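Side-chain contacts in aldehyde dehydrogenase (Staphylococcus aureus, PDB 6K10), which oxidises the carotenoid aldehyde 4,4'-diaponeurosporen-4-al to 4,4'-diaponeurosporenoic acid using NAD+, a step in making the protective virulence pigment staphyloxanthin: residues 114-119 and 181-186; 190-195 and 420-425; 277-282 and 287-292; 281-286 and 325-330. The protein carries 1 engineered substitution. One frame throughout, in Å; residues are numbered along the deposited sequence.

Contact 1. Residues 114-119 and 181-186; sequences TVLIIA and QTLIHL
Leu116 and Ile118, on strand 104-118, meet Leu183 and Ile184 on helix 177-184 in a buried, wholly aliphatic contact between a sheet and a helix of the Rossmann-like part of the aldehyde dehydrogenase fold. Leu116 supplies most of the evidence. With its CG anti to the backbone N (chi1 175°), both methyls project at the helix: CD2 lies 3.8 Å from Leu183 CB, and CD1 lies 4.1 Å from Leu183 CD1. The two leucines therefore pass each other at a slant, branch against base. Ile184 offers its CG2 branch, which rests 4.1 Å from Leu116 CD2 and 4.0 Å from Ile118 CD1, a methyl shared between two strand residues spaced two apart. The isoleucine side chains run nearly perpendicular to one another, and van der Waals packing alone joins the two segments. The alternation of the strand explains the rest: Val115 and Ile117 pack on helix 126-138, whereas Leu116 and Ile118 turn to helix 177-184. Around the contact, Ile11 of helix 10-23 touches Leu183, Ile202 and Ala206 of helix 197-209 touch Ile184, and strand 190-194 pairs with Leu116 through its backbone.

Contact 2. Residues 190-195 and 420-425; sequences YVFFTG and GRYHGK
Phe192 meets Tyr422 in an edge-to-face (T-shaped) pair. The phenylalanine CG is anti to the backbone N (chi1 -172°), which carries the ring from strand 190-194 to the 420-425 loop. There its CZ sits over the centre of the tyrosine ring, 3.5 Å from Tyr422 CD1. The ring centroids of Phe192 and Tyr422 are 4.8 Å apart and the planes stand at 82°, so the edge of Phe192 presents its hydrogens to the pi face of Tyr422. On the opposite face of that tyrosine, His423 CD2 lies 3.6 Å above the plane, toward the rim. Strand 190-194 is an inner strand of the Rossmann-like sheet, paired in parallel with 104-118 and 214-217. Its last residues open the Phe-Thr-Gly-Ser turn characteristic of aldehyde dehydrogenases, which in relatives lies beside the NAD site. Thr194, two residues beyond Phe192, joins the contact through water 1. The water donates to Thr194 OG1 at 2.7 Å and is also hydrogen-bonded to Tyr422 OH at 2.5 Å, linking two hydroxyls whose oxygens are 4.5 Å apart. Tyr422 also packs against Glu217, a predicted active-site residue, and Thr194 lies about 6 Å, side chain to side chain, from the engineered Ser251 at the other predicted active-site position. Next to Tyr422, Arg421 forms a salt bridge to Glu434 of the second subunit.

Contact 3. Residues 277-282 and 287-292; sequences EFYGQN and PDYGRI
The ring of Tyr279 is enclosed on both faces: Tyr289 CD1 stands 4.0 Å above one, displaced toward the rim, and Phe278 CB lies 3.5 Å above the centre of the other. At the edge, near the ring plane, the backbone Asp288 O approaches Tyr279 CE1 at 3.8 Å. The tyrosines form an edge-to-face pair, chi1 -176° (CG anti to the backbone N) carrying the edge of Tyr289 to the face of Tyr279. The centroids of these two rings are 5.2 Å apart, but an interplanar angle of 57° makes this an inclined version of the T. Tyr289 CB adds an aliphatic contact, 4.0 Å from Tyr279 CE1. Beside the rings, water 2 donates to Phe278 O at 2.8 Å and to Asp288 OD2 at 2.7 Å, joining the last turn of the helix to the loop. The same carboxylate oxygen accepts a hydrogen bond from the backbone N of Tyr453 of the second subunit, so Asp288 also belongs to the dimer interface. Together these contacts fold the loop back on the end of helix 264-279. Tyr279 further packs on Phe244 of helix 232-244, while the hydroxyl of Tyr289 hydrogen-bonds Ile325 O and its ring touches Tyr324 and Pro327 of strand 324-330.

Contact 4. Residues 281-286 and 325-330; sequences QNIQQS and IEPTLL
Ile283 places its two branches against consecutive residues, Glu326 and Pro327. Its CG1 is anti to the carbonyl carbon (chi1 -60°), and the extended chi2 of 172° sets CD1 alongside CG2, so the two methyls face Pro327 together: CG2 lies 3.6 Å from Pro327 CD, and CD1 4.0 Å from the same atom. CD1 also meets Glu326 OE1 at 3.9 Å. Glu326 keeps CG anti to its backbone N (chi1 -172°) and stays stretched beyond it, running across the isoleucine at about a right angle; its CG is 4.0 Å from Ile283 CD1. The backbone on each side is locally braced. A 3-10 turn holds Ile283, with Gln285 N bonded to Asn282 O at 2.9 Å. Beyond the proline, Thr328 OG1 donates to Glu326 O at 2.8 Å from above the carbonyl plane. The contact joins the loop after helix 264-279 to the region where strand 324-330 is interrupted. Chemically it is dispersion between aliphatic carbons beside a buried carboxyl group. Ile283 gives that group no polar partner: OE1 faces the CD1 methyl, while OE2 is satisfied by a hydrogen bond with His317 ND1, which as donor would be expected to steady a carboxylate.

How the contacts relate
From the N terminus, contact 1 closes first, bringing residues 181-186 back to strand 104-118, and its loop is complete before contact 2 opens at residue 190. Contact 2 spans a far longer loop, to residues 420-425, and encloses both remaining contacts. Contact 3 closes a short turn after helix 264-279; contact 4 starts from the same region, sharing Gln281 and Asn282, and overlaps it on the way to strand 324-330. Contacts 1 and 2 touch through the neighbouring strands 104-118 and 190-194, their centres 13 Å apart. Contacts 3 and 4 lie 6 Å apart between centres, at the sheet containing strand 324-330, separate from that of 104-118 and 190-194, with 31 Å separating the centres of contacts 2 and 3.

Contact 1. Residues 114-119 and 181-186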
loop_
_atom_site.group_PDB
_atom_site.type_symbol
_atom_site.label_atom_id
_atom_site.label_comp_id
_atom_site.label_asym_id
_atom_site.label_seq_id
_atom_site.Cartn_x
_atom_site.Cartn_y
_atom_site.Cartn_z
ATOM N N THR A 114 -5.896 -3.949 -15.351
ATOM C CA THR A 114 -6.540 -5.254 -15.265
ATOM C C THR A 114 -6.082 -5.931 -13.979
ATOM O O THR A 114 -4.879 -6.131 -13.777
ATOM C CB THR A 114 -6.195 -6.105 -16.487
ATOM O OG1 THR A 114 -6.681 -5.457 -17.670
ATOM C CG2 THR A 114 -6.820 -7.487 -16.373
ATOM N N VAL A 115 -7.035 -6.280 -13.115
ATOM C CA VAL A 115 -6.721 -6.747 -11.771
ATOM C C VAL A 115 -7.233 -8.169 -11.580
ATOM O O VAL A 115 -8.120 -8.647 -12.294
ATOM C CB VAL A 115 -7.298 -5.814 -10.684
ATOM C CG1 VAL A 115 -6.886 -4.374 -10.948
ATOM C CG2 VAL A 115 -8.816 -5.938 -10.615
ATOM N N LEU A 116 -6.655 -8.844 -10.589
ATOM C CA LEU A 116 -6.994 -10.214 -10.236
ATOM C C LEU A 116 -7.559 -10.243 -8.824
ATOM O O LEU A 116 -6.988 -9.634 -7.913
ATOM C CB LEU A 116 -5.764 -11.123 -10.328
ATOM C CG LEU A 116 -5.936 -12.575 -9.873
ATOM C CD1 LEU A 116 -7.033 -13.278 -10.666
ATOM C CD2 LEU A 116 -4.620 -13.329 -9.977
ATOM N N ILE A 117 -8.672 -10.950 -8.645
ATOM C CA ILE A 117 -9.320 -11.097 -7.347
ATOM C C ILE A 117 -9.452 -12.584 -7.053
ATOM O O ILE A 117 -10.097 -13.319 -7.814
ATOM C CB ILE A 117 -10.691 -10.406 -7.311
ATOM C CG1 ILE A 117 -10.527 -8.895 -7.487
ATOM C CG2 ILE A 117 -11.413 -10.719 -6.009
ATOM C CD1 ILE A 117 -11.832 -8.153 -7.648
ATOM N N ILE A 118 -8.842 -13.027 -5.956
ATOM C CA ILE A 118 -8.887 -14.418 -5.517
ATOM C C ILE A 118 -9.689 -14.480 -4.226
ATOM O O ILE A 118 -9.400 -13.747 -3.275
ATOM C CB ILE A 118 -7.474 -14.993 -5.305
ATOM C CG1 ILE A 118 -6.652 -14.903 -6.590
ATOM C CG2 ILE A 118 -7.546 -16.431 -4.809
ATOM C CD1 ILE A 118 -5.161 -15.092 -6.365
ATOM N N ALA A 119 -10.687 -15.362 -4.186
ATOM C CA ALA A 119 -11.547 -15.441 -3.019
ATOM C C ALA A 119 -11.589 -16.853 -2.452
ATOM O O ALA A 119 -11.598 -17.823 -3.214
ATOM C CB ALA A 119 -12.968 -14.993 -3.354
ATOM N N GLN A 181 -2.475 -20.768 -10.102
ATOM C CA GLN A 181 -1.076 -20.712 -10.517
ATOM C C GLN A 181 -0.929 -20.017 -11.864
ATOM O O GLN A 181 -0.037 -19.181 -12.046
ATOM C CB GLN A 181 -0.501 -22.127 -10.581
ATOM C CG GLN A 181 0.994 -22.210 -10.351
ATOM C CD GLN A 181 1.369 -22.015 -8.897
ATOM O OE1 GLN A 181 2.085 -21.079 -8.549
ATOM N NE2 GLN A 181 0.884 -22.904 -8.036
ATOM N N THR A 182 -1.802 -20.348 -12.817
ATOM C CA THR A 182 -1.742 -19.712 -14.129
ATOM C C THR A 182 -1.995 -18.214 -14.030
ATOM O O THR A 182 -1.351 -17.420 -14.727
ATOM C CB THR A 182 -2.758 -20.364 -15.067
ATOM O OG1 THR A 182 -2.495 -21.769 -15.152
ATOM C CG2 THR A 182 -2.673 -19.753 -16.456
ATOM N N LEU A 183 -2.918 -17.808 -13.158
ATOM C CA LEU A 183 -3.309 -16.404 -13.090
ATOM C C LEU A 183 -2.238 -15.547 -12.423
ATOM O O LEU A 183 -1.951 -14.436 -12.888
ATOM C CB LEU A 183 -4.642 -16.272 -12.354
ATOM C CG LEU A 183 -5.865 -16.736 -13.146
ATOM C CD1 LEU A 183 -7.029 -17.033 -12.219
ATOM C CD2 LEU A 183 -6.248 -15.668 -14.154
ATOM N N ILE A 184 -1.633 -16.036 -11.338
ATOM C CA ILE A 184 -0.698 -15.214 -10.574
ATOM C C ILE A 184 0.633 -15.002 -11.277
ATOM O O ILE A 184 1.399 -14.120 -10.871
ATOM C CB ILE A 184 -0.452 -15.810 -9.173
ATOM C CG1 ILE A 184 0.083 -17.239 -9.271
ATOM C CG2 ILE A 184 -1.726 -15.763 -8.342
ATOM C CD1 ILE A 184 0.341 -17.879 -7.919
ATOM N N HIS A 185 0.934 -15.782 -12.312
ATOM C CA HIS A 185 2.143 -15.582 -13.099
ATOM C C HIS A 185 1.931 -14.647 -14.280
ATOM O O HIS A 185 2.892 -14.347 -14.995
ATOM C CB HIS A 185 2.683 -16.927 -13.595
ATOM C CG HIS A 185 3.269 -17.775 -12.511
ATOM N ND1 HIS A 185 4.291 -17.337 -11.696
ATOM C CD2 HIS A 185 2.977 -19.033 -12.105
ATOM C CE1 HIS A 185 4.603 -18.288 -10.833
ATOM N NE2 HIS A 185 3.821 -19.329 -11.061
ATOM N N LEU A 186 0.697 -14.184 -14.502
ATOM C CA LEU A 186 0.401 -13.212 -15.541
ATOM C C LEU A 186 0.608 -11.795 -15.013
ATOM O O LEU A 186 0.358 -11.523 -13.835
ATOM C CB LEU A 186 -1.035 -13.379 -16.031
ATOM C CG LEU A 186 -1.323 -14.700 -16.745
ATOM C CD1 LEU A 186 -2.796 -14.819 -17.104
ATOM C CD2 LEU A 186 -0.453 -14.827 -17.985
#

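Contact 2. Residues 190-195 and 420-425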
loop_
_atom_site.group_PDB
_atom_site.type_symbol
_atom_site.label_atom_id
_atom_site.label_comp_id
_atom_site.label_asym_id
_atom_site.label_seq_id
_atom_site.Cartn_x
_atom_site.Cartn_y
_atom_site.Cartn_z
ATOM N N TYR A 190 -2.792 -5.439 -10.693
ATOM C CA TYR A 190 -2.990 -5.531 -9.254
ATOM C C TYR A 190 -3.520 -6.921 -8.933
ATOM O O TYR A 190 -4.253 -7.515 -9.729
ATOM C CB TYR A 190 -3.958 -4.456 -8.743
ATOM C CG TYR A 190 -3.773 -4.127 -7.283
ATOM C CD1 TYR A 190 -4.384 -4.890 -6.297
ATOM C CD2 TYR A 190 -2.982 -3.057 -6.888
ATOM C CE1 TYR A 190 -4.211 -4.597 -4.956
ATOM C CE2 TYR A 190 -2.804 -2.754 -5.552
ATOM C CZ TYR A 190 -3.420 -3.524 -4.591
ATOM O OH TYR A 190 -3.237 -3.216 -3.262
ATOM N N VAL A 191 -3.141 -7.439 -7.766
ATOM C CA VAL A 191 -3.621 -8.732 -7.293
ATOM C C VAL A 191 -4.217 -8.554 -5.903
ATOM O O VAL A 191 -3.554 -8.029 -5.004
ATOM C CB VAL A 191 -2.496 -9.786 -7.266
ATOM C CG1 VAL A 191 -2.991 -11.061 -6.611
ATOM C CG2 VAL A 191 -2.006 -10.069 -8.678
ATOM N N PHE A 192 -5.464 -8.985 -5.731
ATOM C CA PHE A 192 -6.165 -8.941 -4.452
ATOM C C PHE A 192 -6.450 -10.372 -4.026
ATOM O O PHE A 192 -7.111 -11.110 -4.759
ATOM C CB PHE A 192 -7.462 -8.123 -4.560
ATOM C CG PHE A 192 -8.146 -7.880 -3.236
ATOM C CD1 PHE A 192 -8.804 -8.907 -2.570
ATOM C CD2 PHE A 192 -8.127 -6.625 -2.657
ATOM C CE1 PHE A 192 -9.424 -8.683 -1.358
ATOM C CE2 PHE A 192 -8.750 -6.397 -1.441
ATOM C CZ PHE A 192 -9.399 -7.429 -0.794
ATOM N N PHE A 193 -5.958 -10.758 -2.847
ATOM C CA PHE A 193 -6.041 -12.134 -2.377
ATOM C C PHE A 193 -6.549 -12.192 -0.944
ATOM O O PHE A 193 -6.035 -11.487 -0.072
ATOM C CB PHE A 193 -4.679 -12.832 -2.476
ATOM C CG PHE A 193 -4.625 -14.138 -1.734
ATOM C CD1 PHE A 193 -5.037 -15.307 -2.341
ATOM C CD2 PHE A 193 -4.160 -14.197 -0.427
ATOM C CE1 PHE A 193 -5.000 -16.504 -1.666
ATOM C CE2 PHE A 193 -4.124 -15.392 0.253
ATOM C CZ PHE A 193 -4.536 -16.551 -0.367
ATOM N N THR A 194 -7.545 -13.046 -0.707
ATOM C CA THR A 194 -7.980 -13.429 0.631
ATOM C C THR A 194 -7.882 -14.940 0.737
ATOM O O THR A 194 -8.410 -15.656 -0.120
ATOM C CB THR A 194 -9.421 -12.979 0.916
ATOM O OG1 THR A 194 -9.524 -11.560 0.759
ATOM C CG2 THR A 194 -9.839 -13.347 2.338
ATOM N N GLY A 195 -7.199 -15.418 1.770
ATOM C CA GLY A 195 -7.086 -16.855 1.971
ATOM C C GLY A 195 -6.025 -17.210 2.991
ATOM O O GLY A 195 -5.723 -16.422 3.897
ATOM N N GLY A 420 -2.278 -4.399 3.219
ATOM C CA GLY A 420 -3.355 -3.750 2.503
ATOM C C GLY A 420 -4.667 -3.828 3.265
ATOM O O GLY A 420 -4.776 -4.455 4.318
ATOM N N ARG A 421 -5.688 -3.177 2.708
ATOM C CA ARG A 421 -6.965 -3.038 3.399
ATOM C C ARG A 421 -8.056 -2.687 2.399
ATOM O O ARG A 421 -7.776 -2.245 1.287
ATOM C CB ARG A 421 -6.875 -1.972 4.492
ATOM C CG ARG A 421 -6.861 -0.552 3.945
ATOM C CD ARG A 421 -5.536 0.141 4.190
ATOM N NE ARG A 421 -5.561 1.537 3.759
ATOM C CZ ARG A 421 -5.417 2.566 4.586
ATOM N NH1 ARG A 421 -5.453 3.808 4.121
ATOM N NH2 ARG A 421 -5.245 2.351 5.884
ATOM N N TYR A 422 -9.307 -2.891 2.809
ATOM C CA TYR A 422 -10.449 -2.543 1.961
ATOM C C TYR A 422 -11.683 -2.354 2.839
ATOM O O TYR A 422 -11.570 -2.185 4.057
ATOM C CB TYR A 422 -10.658 -3.581 0.846
ATOM C CG TYR A 422 -11.174 -4.946 1.266
ATOM C CD1 TYR A 422 -10.457 -5.753 2.141
ATOM C CD2 TYR A 422 -12.368 -5.447 0.754
ATOM C CE1 TYR A 422 -10.920 -7.010 2.509
ATOM C CE2 TYR A 422 -12.841 -6.700 1.116
ATOM C CZ TYR A 422 -12.115 -7.477 1.993
ATOM O OH TYR A 422 -12.582 -8.722 2.354
ATOM N N HIS A 423 -12.857 -2.410 2.199
ATOM C CA HIS A 423 -14.164 -1.962 2.687
ATOM C C HIS A 423 -14.399 -0.484 2.411
ATOM O O HIS A 423 -13.511 0.350 2.620
ATOM C CB HIS A 423 -14.385 -2.228 4.182
ATOM C CG HIS A 423 -14.592 -3.667 4.513
ATOM N ND1 HIS A 423 -14.911 -4.097 5.783
ATOM C CD2 HIS A 423 -14.524 -4.777 3.743
ATOM C CE1 HIS A 423 -15.045 -5.409 5.780
ATOM N NE2 HIS A 423 -14.812 -5.847 4.554
ATOM N N GLY A 424 -15.605 -0.163 1.942
ATOM C CA GLY A 424 -15.965 1.226 1.701
ATOM C C GLY A 424 -15.052 1.881 0.697
ATOM O O GLY A 424 -14.722 1.299 -0.344
ATOM N N LYS A 425 -14.625 3.109 1.012
ATOM C CA LYS A 425 -13.714 3.824 0.124
ATOM C C LYS A 425 -12.348 3.152 0.043
ATOM O O LYS A 425 -11.640 3.311 -0.961
ATOM C CB LYS A 425 -13.575 5.279 0.582
ATOM C CG LYS A 425 -12.738 6.141 -0.353
ATOM C CD LYS A 425 -12.726 7.604 0.042
ATOM C CE LYS A 425 -11.918 8.419 -0.961
ATOM N NZ LYS A 425 -10.454 8.124 -0.887
HETATM O O HOH W 1 -10.624 -10.230 2.861
#

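Contact 3. Residues 277-282 and 287-292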
loop_
_atom_site.group_PDB
_atom_site.type_symbol
_atom_site.label_atom_id
_atom_site.label_comp_id
_atom_site.label_asym_id
_atom_site.label_seq_id
_atom_site.Cartn_x
_atom_site.Cartn_y
_atom_site.Cartn_z
ATOM N N GLU A 277 -28.906 -20.785 24.754
ATOM C CA GLU A 277 -29.839 -19.732 24.365
ATOM C C GLU A 277 -29.844 -19.533 22.855
ATOM O O GLU A 277 -30.903 -19.334 22.248
ATOM C CB GLU A 277 -29.474 -18.424 25.068
ATOM C CG GLU A 277 -29.735 -18.421 26.562
ATOM C CD GLU A 277 -29.083 -17.243 27.262
ATOM O OE1 GLU A 277 -28.203 -16.600 26.652
ATOM O OE2 GLU A 277 -29.454 -16.960 28.419
ATOM N N PHE A 278 -28.661 -19.581 22.235
ATOM C CA PHE A 278 -28.550 -19.390 20.792
ATOM C C PHE A 278 -29.196 -20.537 20.031
ATOM O O PHE A 278 -30.024 -20.321 19.138
ATOM C CB PHE A 278 -27.079 -19.292 20.381
ATOM C CG PHE A 278 -26.454 -17.947 20.608
ATOM C CD1 PHE A 278 -27.044 -17.007 21.432
ATOM C CD2 PHE A 278 -25.250 -17.634 19.995
ATOM C CE1 PHE A 278 -26.449 -15.774 21.634
ATOM C CE2 PHE A 278 -24.649 -16.407 20.194
ATOM C CZ PHE A 278 -25.248 -15.476 21.015
ATOM N N TYR A 279 -28.815 -21.768 20.366
ATOM C CA TYR A 279 -29.017 -22.906 19.488
ATOM C C TYR A 279 -29.835 -24.040 20.088
ATOM O O TYR A 279 -30.139 -24.997 19.368
ATOM C CB TYR A 279 -27.658 -23.464 19.037
ATOM C CG TYR A 279 -26.729 -22.443 18.407
ATOM C CD1 TYR A 279 -27.090 -21.764 17.252
ATOM C CD2 TYR A 279 -25.480 -22.176 18.960
ATOM C CE1 TYR A 279 -26.240 -20.841 16.667
ATOM C CE2 TYR A 279 -24.623 -21.255 18.383
ATOM C CZ TYR A 279 -25.008 -20.590 17.237
ATOM O OH TYR A 279 -24.161 -19.672 16.658
ATOM N N GLY A 280 -30.193 -23.977 21.368
ATOM C CA GLY A 280 -31.001 -25.021 21.966
ATOM C C GLY A 280 -30.176 -26.190 22.475
ATOM O O GLY A 280 -28.942 -26.173 22.484
ATOM N N GLN A 281 -30.889 -27.234 22.906
ATOM C CA GLN A 281 -30.223 -28.392 23.494
ATOM C C GLN A 281 -29.679 -29.347 22.438
ATOM O O GLN A 281 -28.677 -30.029 22.683
ATOM C CB GLN A 281 -31.179 -29.126 24.443
ATOM C CG GLN A 281 -30.614 -30.421 25.027
ATOM C CD GLN A 281 -29.394 -30.193 25.907
ATOM O OE1 GLN A 281 -29.210 -29.115 26.472
ATOM N NE2 GLN A 281 -28.547 -31.212 26.017
ATOM N N ASN A 282 -30.303 -29.409 21.266
ATOM C CA ASN A 282 -29.799 -30.205 20.149
ATOM C C ASN A 282 -29.370 -29.225 19.060
ATOM O O ASN A 282 -30.153 -28.865 18.180
ATOM C CB ASN A 282 -30.846 -31.192 19.644
ATOM C CG ASN A 282 -30.283 -32.160 18.623
ATOM O OD1 ASN A 282 -29.079 -32.171 18.360
ATOM N ND2 ASN A 282 -31.149 -32.987 18.047
ATOM N N PRO A 287 -31.668 -24.181 13.077
ATOM C CA PRO A 287 -31.570 -23.643 11.716
ATOM C C PRO A 287 -30.674 -22.422 11.605
ATOM O O PRO A 287 -30.570 -21.847 10.515
ATOM C CB PRO A 287 -33.025 -23.279 11.404
ATOM C CG PRO A 287 -33.543 -22.808 12.728
ATOM C CD PRO A 287 -32.868 -23.684 13.774
ATOM N N ASP A 288 -30.034 -22.014 12.697
ATOM C CA ASP A 288 -29.213 -20.814 12.743
ATOM C C ASP A 288 -27.724 -21.133 12.758
ATOM O O ASP A 288 -26.905 -20.226 12.939
ATOM C CB ASP A 288 -29.580 -19.988 13.976
ATOM C CG ASP A 288 -31.040 -19.594 13.993
ATOM O OD1 ASP A 288 -31.610 -19.378 12.903
ATOM O OD2 ASP A 288 -31.625 -19.531 15.092
ATOM N N TYR A 289 -27.357 -22.396 12.572
ATOM C CA TYR A 289 -25.985 -22.842 12.752
ATOM C C TYR A 289 -25.502 -23.548 11.494
ATOM O O TYR A 289 -26.218 -24.377 10.924
ATOM C CB TYR A 289 -25.877 -23.766 13.967
ATOM C CG TYR A 289 -24.468 -24.195 14.275
ATOM C CD1 TYR A 289 -23.505 -23.266 14.642
ATOM C CD2 TYR A 289 -24.103 -25.531 14.209
ATOM C CE1 TYR A 289 -22.214 -23.655 14.926
ATOM C CE2 TYR A 289 -22.820 -25.929 14.491
ATOM C CZ TYR A 289 -21.880 -24.989 14.848
ATOM O OH TYR A 289 -20.602 -25.395 15.129
ATOM N N GLY A 290 -24.279 -23.221 11.075
ATOM C CA GLY A 290 -23.752 -23.656 9.799
ATOM C C GLY A 290 -23.022 -24.985 9.872
ATOM O O GLY A 290 -23.021 -25.682 10.889
ATOM N N ARG A 291 -22.387 -25.334 8.752
ATOM C CA ARG A 291 -21.699 -26.606 8.590
ATOM C C ARG A 291 -20.317 -26.376 7.990
ATOM O O ARG A 291 -20.024 -25.314 7.437
ATOM C CB ARG A 291 -22.499 -27.564 7.694
ATOM C CG ARG A 291 -23.883 -27.910 8.224
ATOM C CD ARG A 291 -23.784 -28.756 9.477
ATOM N NE ARG A 291 -25.088 -29.215 9.955
ATOM C CZ ARG A 291 -25.853 -28.539 10.806
ATOM N NH1 ARG A 291 -25.449 -27.368 11.280
ATOM N NH2 ARG A 291 -27.021 -29.039 11.188
ATOM N N ILE A 292 -19.472 -27.400 8.092
ATOM C CA ILE A 292 -18.103 -27.318 7.591
ATOM C C ILE A 292 -18.106 -27.465 6.073
ATOM O O ILE A 292 -18.916 -28.205 5.503
ATOM C CB ILE A 292 -17.222 -28.383 8.276
ATOM C CG1 ILE A 292 -17.377 -28.297 9.797
ATOM C CG2 ILE A 292 -15.761 -28.203 7.899
ATOM C CD1 ILE A 292 -17.091 -26.915 10.370
HETATM O O HOH W 2 -31.252 -21.421 16.916
#

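Contact 4. Residues 281-286 and 325-330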
loop_
_atom_site.group_PDB
_atom_site.type_symbol
_atom_site.label_atom_id
_atom_site.label_comp_id
_atom_site.label_asym_id
_atom_site.label_seq_id
_atom_site.Cartn_x
_atom_site.Cartn_y
_atom_site.Cartn_z
ATOM N N GLN A 281 -30.889 -27.234 22.906
ATOM C CA GLN A 281 -30.223 -28.392 23.494
ATOM C C GLN A 281 -29.679 -29.347 22.438
ATOM O O GLN A 281 -28.677 -30.029 22.683
ATOM C CB GLN A 281 -31.179 -29.126 24.443
ATOM C CG GLN A 281 -30.614 -30.421 25.027
ATOM C CD GLN A 281 -29.394 -30.193 25.907
ATOM O OE1 GLN A 281 -29.210 -29.115 26.472
ATOM N NE2 GLN A 281 -28.547 -31.212 26.017
ATOM N N ASN A 282 -30.303 -29.409 21.266
ATOM C CA ASN A 282 -29.799 -30.205 20.149
ATOM C C ASN A 282 -29.370 -29.225 19.060
ATOM O O ASN A 282 -30.153 -28.865 18.180
ATOM C CB ASN A 282 -30.846 -31.192 19.644
ATOM C CG ASN A 282 -30.283 -32.160 18.623
ATOM O OD1 ASN A 282 -29.079 -32.171 18.360
ATOM N ND2 ASN A 282 -31.149 -32.987 18.047
ATOM N N ILE A 283 -28.106 -28.798 19.128
ATOM C CA ILE A 283 -27.610 -27.758 18.230
ATOM C C ILE A 283 -27.607 -28.235 16.782
ATOM O O ILE A 283 -27.699 -27.423 15.852
ATOM C CB ILE A 283 -26.214 -27.292 18.696
ATOM C CG1 ILE A 283 -26.301 -26.724 20.115
ATOM C CG2 ILE A 283 -25.635 -26.242 17.760
ATOM C CD1 ILE A 283 -24.958 -26.426 20.744
ATOM N N GLN A 284 -27.530 -29.549 16.559
ATOM C CA GLN A 284 -27.622 -30.067 15.198
ATOM C C GLN A 284 -28.977 -29.774 14.567
ATOM O O GLN A 284 -29.088 -29.758 13.335
ATOM C CB GLN A 284 -27.350 -31.574 15.177
ATOM C CG GLN A 284 -27.078 -32.121 13.779
ATOM C CD GLN A 284 -26.595 -33.558 13.781
ATOM O OE1 GLN A 284 -26.151 -34.076 14.804
ATOM N NE2 GLN A 284 -26.677 -34.208 12.626
ATOM N N GLN A 285 -30.003 -29.530 15.378
ATOM C CA GLN A 285 -31.334 -29.212 14.881
ATOM C C GLN A 285 -31.567 -27.715 14.715
ATOM O O GLN A 285 -32.625 -27.322 14.216
ATOM C CB GLN A 285 -32.397 -29.798 15.819
ATOM N N SER A 286 -30.613 -26.875 15.109
ATOM C CA SER A 286 -30.807 -25.430 15.020
ATOM C C SER A 286 -30.708 -24.971 13.569
ATOM O O SER A 286 -29.745 -25.320 12.878
ATOM C CB SER A 286 -29.775 -24.693 15.870
ATOM O OG SER A 286 -29.769 -23.306 15.578
ATOM N N ILE A 325 -20.245 -30.101 13.040
ATOM C CA ILE A 325 -19.434 -30.103 14.250
ATOM C C ILE A 325 -20.095 -29.177 15.258
ATOM O O ILE A 325 -20.325 -27.996 14.967
ATOM C CB ILE A 325 -17.982 -29.682 13.984
ATOM C CG1 ILE A 325 -17.319 -30.703 13.062
ATOM C CG2 ILE A 325 -17.215 -29.567 15.294
ATOM C CD1 ILE A 325 -15.868 -30.478 12.854
ATOM N N GLU A 326 -20.406 -29.717 16.430
ATOM C CA GLU A 326 -21.079 -28.963 17.473
ATOM C C GLU A 326 -20.158 -27.880 18.033
ATOM O O GLU A 326 -18.938 -28.059 18.084
ATOM C CB GLU A 326 -21.507 -29.913 18.590
ATOM C CG GLU A 326 -22.389 -29.308 19.661
ATOM C CD GLU A 326 -22.688 -30.288 20.779
ATOM O OE1 GLU A 326 -23.643 -30.045 21.544
ATOM O OE2 GLU A 326 -21.966 -31.300 20.893
ATOM N N PRO A 327 -20.714 -26.736 18.438
ATOM C CA PRO A 327 -19.918 -25.760 19.189
ATOM C C PRO A 327 -19.253 -26.418 20.387
ATOM O O PRO A 327 -19.908 -27.069 21.204
ATOM C CB PRO A 327 -20.956 -24.718 19.614
ATOM C CG PRO A 327 -21.950 -24.747 18.515
ATOM C CD PRO A 327 -22.040 -26.198 18.086
ATOM N N THR A 328 -17.937 -26.253 20.485
ATOM C CA THR A 328 -17.134 -26.989 21.450
ATOM C C THR A 328 -16.231 -26.037 22.215
ATOM O O THR A 328 -15.539 -25.212 21.611
ATOM C CB THR A 328 -16.292 -28.060 20.749
ATOM O OG1 THR A 328 -17.151 -28.927 19.997
ATOM C CG2 THR A 328 -15.513 -28.877 21.766
ATOM N N LEU A 329 -16.237 -26.160 23.540
ATOM C CA LEU A 329 -15.346 -25.410 24.414
ATOM C C LEU A 329 -14.308 -26.354 25.005
ATOM O O LEU A 329 -14.628 -27.491 25.367
ATOM C CB LEU A 329 -16.125 -24.727 25.544
ATOM C CG LEU A 329 -17.314 -23.845 25.158
ATOM C CD1 LEU A 329 -17.944 -23.228 26.401
ATOM C CD2 LEU A 329 -16.897 -22.766 24.175
ATOM N N LEU A 330 -13.069 -25.880 25.109
ATOM C CA LEU A 330 -11.975 -26.648 25.690
ATOM C C LEU A 330 -11.387 -25.898 26.875
ATOM O O LEU A 330 -11.208 -24.678 26.820
ATOM C CB LEU A 330 -10.871 -26.916 24.668
ATOM C CG LEU A 330 -11.240 -27.537 23.325
ATOM C CD1 LEU A 330 -10.012 -27.559 22.431
ATOM C CD2 LEU A 330 -11.806 -28.936 23.509
#